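Insecticidal crystal protein Cry35Ab1 (Bacillus thuringiensis, PDB 4JP0) forms one component of a binary insecticidal toxin active on western corn rootworm, with both toxin proteins needed for maximal toxicity and the larval midgut epithelium as the probable target. Local coordinates at residues L354-N358 and H359-E363; V219-R222 and P223-K227; N369-K372 and S373-I376; D269-K272 and T273-N276; L180-C183 and I184-N187. All coordinates share one frame; numbering follows the deposited sequence.

How the contacts relate
The five contacts are local turns and caps gathered in two regions of an elongated monomer. Along the chain they run 5, 2, 4, 1, 3. Contacts 4 and 5 touch near the middle, centres about 12 Å apart, where both pack against strand 43-52, within the ricin B-type lectin range. Contacts 1, 2 and 3 lie far out, their centres 43 to 50 Å from the centre of the chain. Contacts 1 and 3 touch through helices 361-368 and 372-380; contact 2 stands about 17 Å, centre to centre, from contact 3. Neighbouring strands 174-182 and 202-221 link contacts 5 and 2, centres about 52 Å apart, so their sheet spans the length between the two regions.

Contact 1. Residues L354-N358 and H359-E363; sequences LLLTN and HSYEE
His359 turns its imidazole back onto the turn that follows helix 349-355, and ND1 donates a hydrogen bond to Leu355 O, ND1 to O 2.9 Å. The bond is bent, 135° at the hydrogen; the oxygen sits at the ring edge, tilted somewhat out of the ring plane. CG of His359 is anti to its carbonyl carbon (chi1 -70°), which sets the ring beside the backbone N and close to the turn. Over one ring face lies Asn358 O, and the CD2 methyl of Leu355 meets CE1 of His359 at 3.7 Å. Leu356 leaves the backbone away from residues 359-363, yet its CD2 lies 3.6 Å from Tyr361 CD2, an oblique approach to the phenol ring. Both Leu356 and His359 also rest on Val364. Next along the chain, Ser360 and Glu363 form a capping box that opens helix 361-368: Ser360 N donates to Glu363 OE1 at 3.2 Å, while Glu363 N to Ser360 OG is weak, 3.4 Å. Leu355 O is gripped twice, by His359 ND1 and by Asn358 N, the latter closing a type I turn; the short ND1 to O contact is consistent with a proton on ND1 and ties this turn to the start of helix 361-368.

Contact 2. Residues V219-R222 and P223-K227; sequences VALR and PHEKK
Polar bonds join Arg222 with Glu225 and Ala220 with Lys227 around the bend between strands 202-221 and 225-234. Arg222 N donates to Glu225 OE2 at 2.9 Å and 171°, an almost straight bond that meets the carboxylate from above its plane. Lys227, extended beyond CG, lays its ammonium on Ala220 O, NZ to O 2.7 Å, nearly along the C=O axis. Water completes both grips: one molecule accepts from Ala220 N and Lys227 NZ, another accepts from Arg222 NE (2.6 Å) and donates to Glu225 OE1 (2.8 Å). The charged groups of Arg222 and Glu225 make no direct contact, NE to OE2 being 4.8 Å, and are bridged by water at OE1. Apolar contact is smaller: the Lys227 and Val219 side chains pass in opposite directions, CD to CG1 3.6 Å, and Leu221 CD2 lies 4.1 Å from Lys227 CB. Strand segments 219-221 and 225-227 run antiparallel, axes 8.0 Å apart, facing each other through side chains as in a beta-arch; their backbones pair instead with strands 307-323 and 292-301. His224 and Glu225 form a G1 beta bulge opposite Asn301, whose ND2 bonds Arg222 O. Carboxylate and ammonium thus satisfy a backbone N-H and a C=O at the preceding strand's end, holding the bend by side-chain to main-chain bonds.

Contact 3. Residues N369-K372 and S373-I376; sequences NIPK and STLI. Unlike the reference sequence in segment 373-376: Ile376 (reference Lys).
The N-terminal turn of helix 372-380 begins at Pro371, its N-cap residue, directly after the short linker that follows helix 361-368. Two backbone bonds start the helical ladder: Leu375 N donates to Pro371 O at 2.9 Å, and Ile376 N to Lys372 O at 2.9 Å. Ile370, just ahead of the cap, is folded against the first turn. Its CG2 methyl lies 3.7 Å from Thr374 CG2, the two side chains crossing at about a right angle, and equally 3.7 Å from Leu375 CD2, where they cross more obliquely. Thr374 can offer its methyl because CG2 lies anti to the backbone N; OG1 (chi1 -68°) points elsewhere, beside the Pro371 ring at 4.0 Å from CD, and is hydrogen-bonded to Gln305 OE1. The pyrrolidine and the threonine side chain lie side by side and head the same way. On the outer side Lys372 CG, anti to the backbone N (chi1 176°), lies 4.2 Å from Ile376 CD1. Outside the two segments, Ile370 packs on His349 and Ala352 of helix 349-355, and Leu375 also reaches Ala352. Wrapped in this hydrocarbon, with Leu375 CD1 3.8 Å away, Ile370 O is buried without a polar partner, probably at some energetic cost, while the apolar packing of Ile370 and Leu375 holds the cap against helix 349-355.

Contact 4. Residues D269-K272 and T273-N276; sequences DEIK and TQLN
Ile271, the N-cap residue of helix 272-279, touches Leu275 through the side-chain ends, CD1 to CD2 3.9 Å, the two slanting across one another on one side of the first turn. Ile271 CG1 stands between its backbone N and carbonyl carbon (chi1 60°), and this carries CD1 over to the leucine. On the neighbouring flank the side-chain amide oxygen OE1 of Gln274 approaches the isoleucine branch point, 3.7 Å from Ile271 CB. Behind these side chains run the backbone bonds of the turn: Leu275 N to Ile271 O, 2.9 Å, and Asn276 N to Lys272 O, also 2.9 Å. A second shell sets the helix start. The carboxylate of Asp53 meets N-H groups of the first turn, accepting from Thr273 N and, weakly, from Gln274 N. NE2 of Gln274 bonds Thr179 OG1 and Leu180 O, consistent with OE1 being held toward Ile271. Farther out, Leu275 packs on Met257 and Phe259 of strand 257-259, while Ile271 lies on Met185 and on Ile52 of strand 43-52. The helix start is thereby wedged among strand 174-182, strand 257-259 and strand 43-52.

Contact 5. Residues L180-C183 and I184-N187; sequences LVPC and IMVN
Residues 182 to 186 bend through two successive i+3 backbone bonds, Met185 N to Pro182 O at 2.9 Å and Val186 N to Cys183 O at 2.9 Å. Inside the bend Met185 turns back on the ring of Pro182. Its chain, extended beyond CG, crosses the ring obliquely: SD lies 3.9 Å from Pro182 CD, and the CE methyl comes to 3.7 Å from Pro182 CG. Ile184 adds its CG1 to the same proline, 3.9 Å from CB; chi1 of 55° puts that branch between backbone N and carbonyl carbon. On another side of the turn Val181 CG1 meets Val186 CG2 at 3.8 Å, the two valines crossing at about a right angle, and also reaches Met185 CB at 4.1 Å. All the touching residues are buried. Phe50 of strand 43-52 packs on Pro182, Cys183 and Ile184, while Tyr203 of strand 202-221 lies against Cys183 and Val186. The bend is a short 3-10 turn ending an edge strand of the sheet: it takes the chain out of strand 174-182 toward helix 193-199, and its apolar face packs on strand 43-52, consistent with a place at the junction with the beta-trefoil, ricin-type lectin part.

Contact 1. Residues L354-N358 and H359-E363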
loop_
_atom_site.group_PDB
_atom_site.type_symbol
_atom_site.label_atom_id
_atom_site.label_comp_id
_atom_site.label_asym_id
_atom_site.label_seq_id
_atom_site.Cartn_x
_atom_site.Cartn_y
_atom_site.Cartn_z
ATOM N N LEU A 354 32.979 22.254 0.553
ATOM C CA LEU A 354 33.302 20.829 0.467
ATOM C C LEU A 354 34.590 20.652 -0.336
ATOM O O LEU A 354 35.464 19.854 0.029
ATOM C CB LEU A 354 32.149 20.046 -0.174
ATOM C CG LEU A 354 32.276 18.525 -0.254
ATOM C CD1 LEU A 354 32.546 17.932 1.119
ATOM C CD2 LEU A 354 31.001 17.892 -0.884
ATOM N N LEU A 355 34.707 21.396 -1.428
ATOM C CA LEU A 355 35.879 21.285 -2.262
ATOM C C LEU A 355 37.145 21.636 -1.482
ATOM O O LEU A 355 38.228 21.091 -1.750
ATOM C CB LEU A 355 35.772 22.214 -3.459
ATOM C CG LEU A 355 34.868 21.763 -4.613
ATOM C CD1 LEU A 355 34.758 22.840 -5.663
ATOM C CD2 LEU A 355 35.387 20.460 -5.225
ATOM N N LEU A 356 37.016 22.584 -0.564
ATOM C CA LEU A 356 38.175 23.026 0.204
ATOM C C LEU A 356 38.767 21.932 1.120
ATOM O O LEU A 356 39.887 22.094 1.610
ATOM C CB LEU A 356 37.850 24.264 1.016
ATOM C CG LEU A 356 37.756 25.626 0.309
ATOM C CD1 LEU A 356 37.286 26.674 1.354
ATOM C CD2 LEU A 356 39.058 26.073 -0.294
ATOM N N THR A 357 38.041 20.837 1.343
ATOM C CA THR A 357 38.584 19.757 2.182
ATOM C C THR A 357 39.636 18.920 1.472
ATOM O O THR A 357 40.311 18.089 2.091
ATOM C CB THR A 357 37.503 18.823 2.696
ATOM O OG1 THR A 357 36.796 18.264 1.587
ATOM C CG2 THR A 357 36.468 19.611 3.461
ATOM N N ASN A 358 39.782 19.082 0.179
ATOM C CA ASN A 358 40.853 18.411 -0.565
ATOM C C ASN A 358 41.353 19.152 -1.808
ATOM O O ASN A 358 41.844 18.571 -2.713
ATOM C CB ASN A 358 40.496 16.965 -0.874
ATOM C CG ASN A 358 39.328 16.820 -1.834
ATOM O OD1 ASN A 358 38.684 17.754 -2.188
ATOM N ND2 ASN A 358 39.076 15.610 -2.233
ATOM N N HIS A 359 41.216 20.465 -1.751
ATOM C CA HIS A 359 41.717 21.327 -2.793
ATOM C C HIS A 359 42.293 22.564 -2.154
ATOM O O HIS A 359 41.916 22.914 -1.090
ATOM C CB HIS A 359 40.610 21.797 -3.747
ATOM C CG HIS A 359 40.044 20.732 -4.625
ATOM N ND1 HIS A 359 39.160 19.794 -4.174
ATOM C CD2 HIS A 359 40.242 20.459 -5.929
ATOM C CE1 HIS A 359 38.823 19.000 -5.158
ATOM N NE2 HIS A 359 39.471 19.380 -6.235
ATOM N N SER A 360 43.161 23.257 -2.840
ATOM C CA SER A 360 43.605 24.533 -2.315
ATOM C C SER A 360 42.617 25.678 -2.636
ATOM O O SER A 360 41.755 25.529 -3.431
ATOM C CB SER A 360 44.979 24.881 -2.846
ATOM O OG SER A 360 44.935 25.018 -4.200
ATOM N N TYR A 361 42.809 26.819 -1.993
ATOM C CA TYR A 361 42.013 28.002 -2.248
ATOM C C TYR A 361 42.089 28.350 -3.696
ATOM O O TYR A 361 41.109 28.538 -4.314
ATOM C CB TYR A 361 42.486 29.158 -1.401
ATOM C CG TYR A 361 41.951 29.140 -0.022
ATOM C CD1 TYR A 361 42.753 28.954 1.057
ATOM C CD2 TYR A 361 40.631 29.259 0.196
ATOM C CE1 TYR A 361 42.235 28.921 2.292
ATOM C CE2 TYR A 361 40.118 29.232 1.424
ATOM C CZ TYR A 361 40.903 29.074 2.466
ATOM O OH TYR A 361 40.338 29.037 3.667
ATOM N N GLU A 362 43.280 28.402 -4.252
ATOM C CA GLU A 362 43.396 28.790 -5.656
ATOM C C GLU A 362 42.633 27.810 -6.543
ATOM O O GLU A 362 42.019 28.218 -7.519
ATOM C CB GLU A 362 44.871 28.952 -6.072
ATOM C CG GLU A 362 45.452 30.303 -5.646
ATOM C CD GLU A 362 46.965 30.286 -5.438
ATOM O OE1 GLU A 362 47.671 31.134 -6.035
ATOM O OE2 GLU A 362 47.456 29.437 -4.656
ATOM N N GLU A 363 42.677 26.516 -6.213
ATOM C CA GLU A 363 41.941 25.529 -7.004
ATOM C C GLU A 363 40.433 25.745 -6.903
ATOM O O GLU A 363 39.725 25.772 -7.896
ATOM C CB GLU A 363 42.277 24.085 -6.573
ATOM C CG GLU A 363 43.692 23.660 -6.980
ATOM C CD GLU A 363 44.069 22.252 -6.527
ATOM O OE1 GLU A 363 43.390 21.686 -5.618
ATOM O OE2 GLU A 363 45.067 21.710 -7.069
#

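Contact 2. Residues V219-R222 and P223-K227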
loop_
_atom_site.group_PDB
_atom_site.type_symbol
_atom_site.label_atom_id
_atom_site.label_comp_id
_atom_site.label_asym_id
_atom_site.label_seq_id
_atom_site.Cartn_x
_atom_site.Cartn_y
_atom_site.Cartn_z
ATOM N N VAL A 219 15.057 32.153 -3.753
ATOM C CA VAL A 219 15.346 33.394 -3.050
ATOM C C VAL A 219 16.565 34.056 -3.643
ATOM O O VAL A 219 17.520 33.379 -3.994
ATOM C CB VAL A 219 15.657 33.101 -1.597
ATOM C CG1 VAL A 219 15.954 34.397 -0.849
ATOM C CG2 VAL A 219 14.480 32.366 -0.937
ATOM N N ALA A 220 16.506 35.374 -3.796
ATOM C CA ALA A 220 17.634 36.167 -4.294
ATOM C C ALA A 220 18.185 36.986 -3.149
ATOM O O ALA A 220 17.434 37.711 -2.489
ATOM C CB ALA A 220 17.185 37.081 -5.408
ATOM N N LEU A 221 19.487 36.880 -2.916
ATOM C CA LEU A 221 20.132 37.625 -1.853
ATOM C C LEU A 221 21.185 38.593 -2.348
ATOM O O LEU A 221 21.992 38.272 -3.228
ATOM C CB LEU A 221 20.788 36.690 -0.831
ATOM C CG LEU A 221 19.815 35.826 -0.031
ATOM C CD1 LEU A 221 19.576 34.528 -0.745
ATOM C CD2 LEU A 221 20.338 35.587 1.358
ATOM N N ARG A 222 21.204 39.770 -1.745
ATOM C CA ARG A 222 22.262 40.719 -2.027
ATOM C C ARG A 222 23.446 40.395 -1.106
ATOM O O ARG A 222 23.338 39.537 -0.236
ATOM C CB ARG A 222 21.755 42.152 -1.793
ATOM C CG ARG A 222 20.465 42.428 -2.574
ATOM C CD ARG A 222 20.217 43.909 -2.878
ATOM N NE ARG A 222 20.092 44.723 -1.681
ATOM C CZ ARG A 222 19.845 46.033 -1.727
ATOM N NH1 ARG A 222 19.681 46.609 -2.896
ATOM N NH2 ARG A 222 19.763 46.768 -0.633
ATOM N N PRO A 223 24.581 41.055 -1.304
ATOM C CA PRO A 223 25.727 40.846 -0.414
ATOM C C PRO A 223 25.403 41.119 1.047
ATOM O O PRO A 223 24.670 42.063 1.393
ATOM C CB PRO A 223 26.766 41.870 -0.921
ATOM C CG PRO A 223 26.413 42.085 -2.347
ATOM C CD PRO A 223 24.884 42.000 -2.398
ATOM N N HIS A 224 25.933 40.251 1.904
ATOM C CA HIS A 224 25.935 40.464 3.351
ATOM C C HIS A 224 24.547 40.616 3.951
ATOM O O HIS A 224 24.273 41.560 4.673
ATOM C CB HIS A 224 26.826 41.674 3.719
ATOM C CG HIS A 224 28.280 41.486 3.383
ATOM N ND1 HIS A 224 29.058 40.495 3.947
ATOM C CD2 HIS A 224 29.090 42.154 2.524
ATOM C CE1 HIS A 224 30.287 40.569 3.458
ATOM N NE2 HIS A 224 30.332 41.568 2.595
ATOM N N GLU A 225 23.668 39.676 3.668
ATOM C CA GLU A 225 22.347 39.776 4.262
ATOM C C GLU A 225 21.761 38.403 4.465
ATOM O O GLU A 225 22.145 37.459 3.784
ATOM C CB GLU A 225 21.413 40.611 3.385
ATOM C CG GLU A 225 20.921 39.901 2.125
ATOM C CD GLU A 225 19.764 40.670 1.496
ATOM O OE1 GLU A 225 19.278 41.596 2.190
ATOM O OE2 GLU A 225 19.354 40.390 0.340
ATOM N N LYS A 226 20.845 38.317 5.430
ATOM C CA LYS A 226 20.075 37.116 5.694
ATOM C C LYS A 226 18.691 37.456 5.174
ATOM O O LYS A 226 18.268 38.611 5.212
ATOM C CB LYS A 226 19.958 36.855 7.199
ATOM C CG LYS A 226 21.266 36.970 8.013
ATOM C CD LYS A 226 21.031 36.404 9.441
ATOM C CE LYS A 226 22.332 36.053 10.197
ATOM N NZ LYS A 226 22.039 35.421 11.539
ATOM N N LYS A 227 17.971 36.465 4.686
ATOM C CA LYS A 227 16.640 36.738 4.173
ATOM C C LYS A 227 15.737 35.648 4.673
ATOM O O LYS A 227 16.077 34.479 4.590
ATOM C CB LYS A 227 16.656 36.763 2.647
ATOM C CG LYS A 227 15.783 37.841 2.039
ATOM C CD LYS A 227 15.753 37.735 0.526
ATOM C CE LYS A 227 15.310 39.044 -0.115
ATOM N NZ LYS A 227 15.226 38.908 -1.600
HETATM O O HOH W 1 14.054 36.809 -3.526
HETATM O O HOH W 2 19.502 43.917 0.721
#

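Contact 3. Residues N369-K372 and S373-I376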
loop_
_atom_site.group_PDB
_atom_site.type_symbol
_atom_site.label_atom_id
_atom_site.label_comp_id
_atom_site.label_asym_id
_atom_site.label_seq_id
_atom_site.Cartn_x
_atom_site.Cartn_y
_atom_site.Cartn_z
ATOM N N ASN A 369 34.448 29.773 -9.288
ATOM C CA ASN A 369 34.358 31.191 -9.620
ATOM C C ASN A 369 34.205 32.063 -8.400
ATOM O O ASN A 369 33.959 33.264 -8.519
ATOM C CB ASN A 369 33.197 31.459 -10.557
ATOM C CG ASN A 369 33.606 31.409 -11.994
ATOM O OD1 ASN A 369 33.771 30.327 -12.568
ATOM N ND2 ASN A 369 33.769 32.589 -12.605
ATOM N N ILE A 370 34.349 31.470 -7.222
ATOM C CA ILE A 370 34.255 32.249 -5.985
ATOM C C ILE A 370 35.634 32.777 -5.536
ATOM O O ILE A 370 36.569 32.000 -5.408
ATOM C CB ILE A 370 33.615 31.382 -4.908
ATOM C CG1 ILE A 370 32.204 30.957 -5.342
ATOM C CG2 ILE A 370 33.547 32.099 -3.604
ATOM C CD1 ILE A 370 31.608 29.876 -4.414
ATOM N N PRO A 371 35.758 34.085 -5.295
ATOM C CA PRO A 371 37.047 34.697 -4.919
ATOM C C PRO A 371 37.638 34.145 -3.613
ATOM O O PRO A 371 36.891 33.784 -2.707
ATOM C CB PRO A 371 36.692 36.187 -4.724
ATOM C CG PRO A 371 35.381 36.388 -5.421
ATOM C CD PRO A 371 34.662 35.073 -5.377
ATOM N N LYS A 372 38.966 34.131 -3.496
ATOM C CA LYS A 372 39.589 33.587 -2.298
ATOM C C LYS A 372 39.135 34.286 -1.018
ATOM O O LYS A 372 38.854 33.630 -0.016
ATOM C CB LYS A 372 41.105 33.606 -2.425
ATOM C CG LYS A 372 41.848 33.149 -1.176
ATOM C CD LYS A 372 43.355 33.155 -1.399
ATOM C CE LYS A 372 44.100 32.438 -0.262
ATOM N NZ LYS A 372 45.621 32.368 -0.442
ATOM N N SER A 373 39.010 35.611 -1.050
ATOM C CA SER A 373 38.596 36.287 0.171
ATOM C C SER A 373 37.221 35.754 0.580
ATOM O O SER A 373 36.964 35.525 1.751
ATOM C CB SER A 373 38.569 37.810 -0.002
ATOM O OG SER A 373 37.621 38.169 -0.993
ATOM N N THR A 374 36.345 35.522 -0.388
ATOM C CA THR A 374 35.016 35.022 -0.062
ATOM C C THR A 374 35.091 33.616 0.486
ATOM O O THR A 374 34.345 33.258 1.407
ATOM C CB THR A 374 34.120 35.030 -1.291
ATOM O OG1 THR A 374 33.865 36.389 -1.672
ATOM C CG2 THR A 374 32.755 34.470 -0.941
ATOM N N LEU A 375 35.962 32.806 -0.112
ATOM C CA LEU A 375 36.159 31.430 0.343
ATOM C C LEU A 375 36.550 31.433 1.821
ATOM O O LEU A 375 36.092 30.609 2.615
ATOM C CB LEU A 375 37.229 30.747 -0.496
ATOM C CG LEU A 375 36.795 30.397 -1.909
ATOM C CD1 LEU A 375 37.942 29.738 -2.643
ATOM C CD2 LEU A 375 35.532 29.519 -1.928
ATOM N N ILE A 376 37.403 32.373 2.192
ATOM C CA ILE A 376 37.797 32.473 3.580
ATOM C C ILE A 376 36.635 32.943 4.471
ATOM O O ILE A 376 36.402 32.375 5.548
ATOM C CB ILE A 376 38.992 33.377 3.699
ATOM C CG1 ILE A 376 40.178 32.734 2.964
ATOM C CG2 ILE A 376 39.286 33.651 5.179
ATOM C CD1 ILE A 376 41.441 33.591 2.962
#

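Contact 4. Residues D269-K272 and T273-N276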
loop_
_atom_site.group_PDB
_atom_site.type_symbol
_atom_site.label_atom_id
_atom_site.label_comp_id
_atom_site.label_asym_id
_atom_site.label_seq_id
_atom_site.Cartn_x
_atom_site.Cartn_y
_atom_site.Cartn_z
ATOM N N ASP A 269 -5.973 -2.738 6.624
ATOM C CA ASP A 269 -5.354 -2.926 7.917
ATOM C C ASP A 269 -4.669 -4.267 8.048
ATOM O O ASP A 269 -3.699 -4.382 8.706
ATOM C CB ASP A 269 -6.306 -2.747 9.091
ATOM C CG ASP A 269 -5.563 -2.566 10.381
ATOM O OD1 ASP A 269 -4.873 -1.563 10.486
ATOM O OD2 ASP A 269 -5.595 -3.431 11.244
ATOM N N GLU A 270 -5.221 -5.272 7.406
ATOM C CA GLU A 270 -4.692 -6.605 7.555
ATOM C C GLU A 270 -3.489 -6.903 6.679
ATOM O O GLU A 270 -2.978 -8.027 6.720
ATOM C CB GLU A 270 -5.784 -7.676 7.379
ATOM C CG GLU A 270 -6.731 -7.760 8.563
ATOM C CD GLU A 270 -8.051 -8.440 8.231
ATOM O OE1 GLU A 270 -8.367 -8.631 7.042
ATOM O OE2 GLU A 270 -8.804 -8.752 9.152
ATOM N N ILE A 271 -3.057 -5.930 5.872
ATOM C CA ILE A 271 -1.843 -6.125 5.098
ATOM C C ILE A 271 -0.822 -5.035 5.422
ATOM O O ILE A 271 0.120 -4.784 4.655
ATOM C CB ILE A 271 -2.112 -6.216 3.552
ATOM C CG1 ILE A 271 -2.776 -4.935 3.033
ATOM C CG2 ILE A 271 -2.997 -7.467 3.229
ATOM C CD1 ILE A 271 -2.621 -4.730 1.521
ATOM N N LYS A 272 -1.013 -4.367 6.538
ATOM C CA LYS A 272 -0.079 -3.291 6.898
ATOM C C LYS A 272 1.400 -3.676 6.955
ATOM O O LYS A 272 2.270 -2.849 6.636
ATOM C CB LYS A 272 -0.475 -2.592 8.218
ATOM C CG LYS A 272 -0.363 -3.467 9.430
ATOM C CD LYS A 272 -0.975 -2.775 10.662
ATOM C CE LYS A 272 -1.746 -3.776 11.532
ATOM N NZ LYS A 272 -1.713 -3.282 12.945
ATOM N N THR A 273 1.700 -4.901 7.347
ATOM C CA THR A 273 3.094 -5.349 7.382
ATOM C C THR A 273 3.625 -5.454 5.959
ATOM O O THR A 273 4.765 -5.081 5.674
ATOM C CB THR A 273 3.194 -6.715 8.071
ATOM O OG1 THR A 273 2.931 -6.551 9.468
ATOM C CG2 THR A 273 4.611 -7.264 8.026
ATOM N N GLN A 274 2.793 -5.965 5.070
ATOM C CA GLN A 274 3.144 -6.096 3.658
ATOM C C GLN A 274 3.393 -4.722 3.053
ATOM O O GLN A 274 4.344 -4.509 2.301
ATOM C CB GLN A 274 1.990 -6.753 2.914
ATOM C CG GLN A 274 2.169 -6.755 1.373
ATOM C CD GLN A 274 0.944 -7.288 0.672
ATOM O OE1 GLN A 274 0.162 -8.035 1.271
ATOM N NE2 GLN A 274 0.792 -6.953 -0.609
ATOM N N LEU A 275 2.506 -3.787 3.366
ATOM C CA LEU A 275 2.695 -2.435 2.872
ATOM C C LEU A 275 3.987 -1.820 3.398
ATOM O O LEU A 275 4.717 -1.174 2.671
ATOM C CB LEU A 275 1.495 -1.561 3.221
ATOM C CG LEU A 275 0.162 -1.970 2.597
ATOM C CD1 LEU A 275 -0.909 -0.940 2.987
ATOM C CD2 LEU A 275 0.271 -2.087 1.073
ATOM N N ASN A 276 4.242 -1.976 4.684
ATOM C CA ASN A 276 5.424 -1.376 5.280
ATOM C C ASN A 276 6.665 -1.934 4.578
ATOM O O ASN A 276 7.561 -1.198 4.148
ATOM C CB ASN A 276 5.440 -1.725 6.780
ATOM C CG ASN A 276 6.768 -1.447 7.453
ATOM O OD1 ASN A 276 7.422 -2.359 7.961
ATOM N ND2 ASN A 276 7.136 -0.187 7.534
#

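Contact 5. Residues L180-C183 and I184-N187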
loop_
_atom_site.group_PDB
_atom_site.type_symbol
_atom_site.label_atom_id
_atom_site.label_comp_id
_atom_site.label_asym_id
_atom_site.label_seq_id
_atom_site.Cartn_x
_atom_site.Cartn_y
_atom_site.Cartn_z
ATOM N N LEU A 180 1.066 -6.029 -4.551
ATOM C CA LEU A 180 -0.251 -6.408 -5.069
ATOM C C LEU A 180 -1.285 -6.359 -3.950
ATOM O O LEU A 180 -1.066 -6.919 -2.852
ATOM C CB LEU A 180 -0.194 -7.822 -5.611
ATOM C CG LEU A 180 0.658 -7.954 -6.871
ATOM C CD1 LEU A 180 0.636 -9.388 -7.389
ATOM C CD2 LEU A 180 0.133 -7.021 -7.920
ATOM N N VAL A 181 -2.405 -5.700 -4.218
ATOM C CA VAL A 181 -3.426 -5.549 -3.187
ATOM C C VAL A 181 -4.703 -6.261 -3.572
ATOM O O VAL A 181 -5.263 -6.005 -4.616
ATOM C CB VAL A 181 -3.726 -4.042 -2.924
ATOM C CG1 VAL A 181 -4.873 -3.842 -1.881
ATOM C CG2 VAL A 181 -2.440 -3.348 -2.488
ATOM N N PRO A 182 -5.160 -7.159 -2.718
ATOM C CA PRO A 182 -6.429 -7.851 -2.949
ATOM C C PRO A 182 -7.570 -6.864 -3.286
ATOM O O PRO A 182 -7.766 -5.861 -2.584
ATOM C CB PRO A 182 -6.698 -8.484 -1.598
ATOM C CG PRO A 182 -5.296 -8.862 -1.091
ATOM C CD PRO A 182 -4.489 -7.594 -1.492
ATOM N N CYS A 183 -8.350 -7.175 -4.312
ATOM C CA CYS A 183 -9.405 -6.273 -4.744
ATOM C C CYS A 183 -10.440 -6.038 -3.649
ATOM O O CYS A 183 -11.020 -4.974 -3.609
ATOM C CB CYS A 183 -10.072 -6.752 -6.061
ATOM S SG CYS A 183 -10.866 -8.371 -5.918
ATOM N N ILE A 184 -10.635 -7.013 -2.759
ATOM C CA ILE A 184 -11.577 -6.845 -1.669
ATOM C C ILE A 184 -11.206 -5.691 -0.753
ATOM O O ILE A 184 -12.073 -5.160 -0.061
ATOM C CB ILE A 184 -11.769 -8.163 -0.853
ATOM C CG1 ILE A 184 -10.414 -8.690 -0.365
ATOM C CG2 ILE A 184 -12.476 -9.227 -1.732
ATOM C CD1 ILE A 184 -10.536 -9.797 0.723
ATOM N N MET A 185 -9.929 -5.317 -0.741
ATOM C CA MET A 185 -9.445 -4.230 0.111
ATOM C C MET A 185 -9.441 -2.897 -0.639
ATOM O O MET A 185 -8.972 -1.876 -0.108
ATOM C CB MET A 185 -8.020 -4.533 0.575
ATOM C CG MET A 185 -7.926 -5.777 1.419
ATOM S SD MET A 185 -6.231 -6.256 1.700
ATOM C CE MET A 185 -6.482 -7.926 2.317
ATOM N N VAL A 186 -9.933 -2.906 -1.866
ATOM C CA VAL A 186 -9.953 -1.707 -2.689
ATOM C C VAL A 186 -11.357 -1.245 -2.997
ATOM O O VAL A 186 -12.149 -2.018 -3.502
ATOM C CB VAL A 186 -9.232 -1.952 -4.022
ATOM C CG1 VAL A 186 -9.449 -0.759 -4.975
ATOM C CG2 VAL A 186 -7.752 -2.214 -3.760
ATOM N N ASN A 187 -11.666 0.012 -2.680
ATOM C CA ASN A 187 -12.965 0.570 -3.007
ATOM C C ASN A 187 -12.829 1.248 -4.357
ATOM O O ASN A 187 -12.258 2.337 -4.447
ATOM C CB ASN A 187 -13.429 1.542 -1.916
ATOM C CG ASN A 187 -14.623 2.386 -2.343
ATOM O OD1 ASN A 187 -15.552 1.856 -2.995
ATOM N ND2 ASN A 187 -14.731 3.608 -2.045
#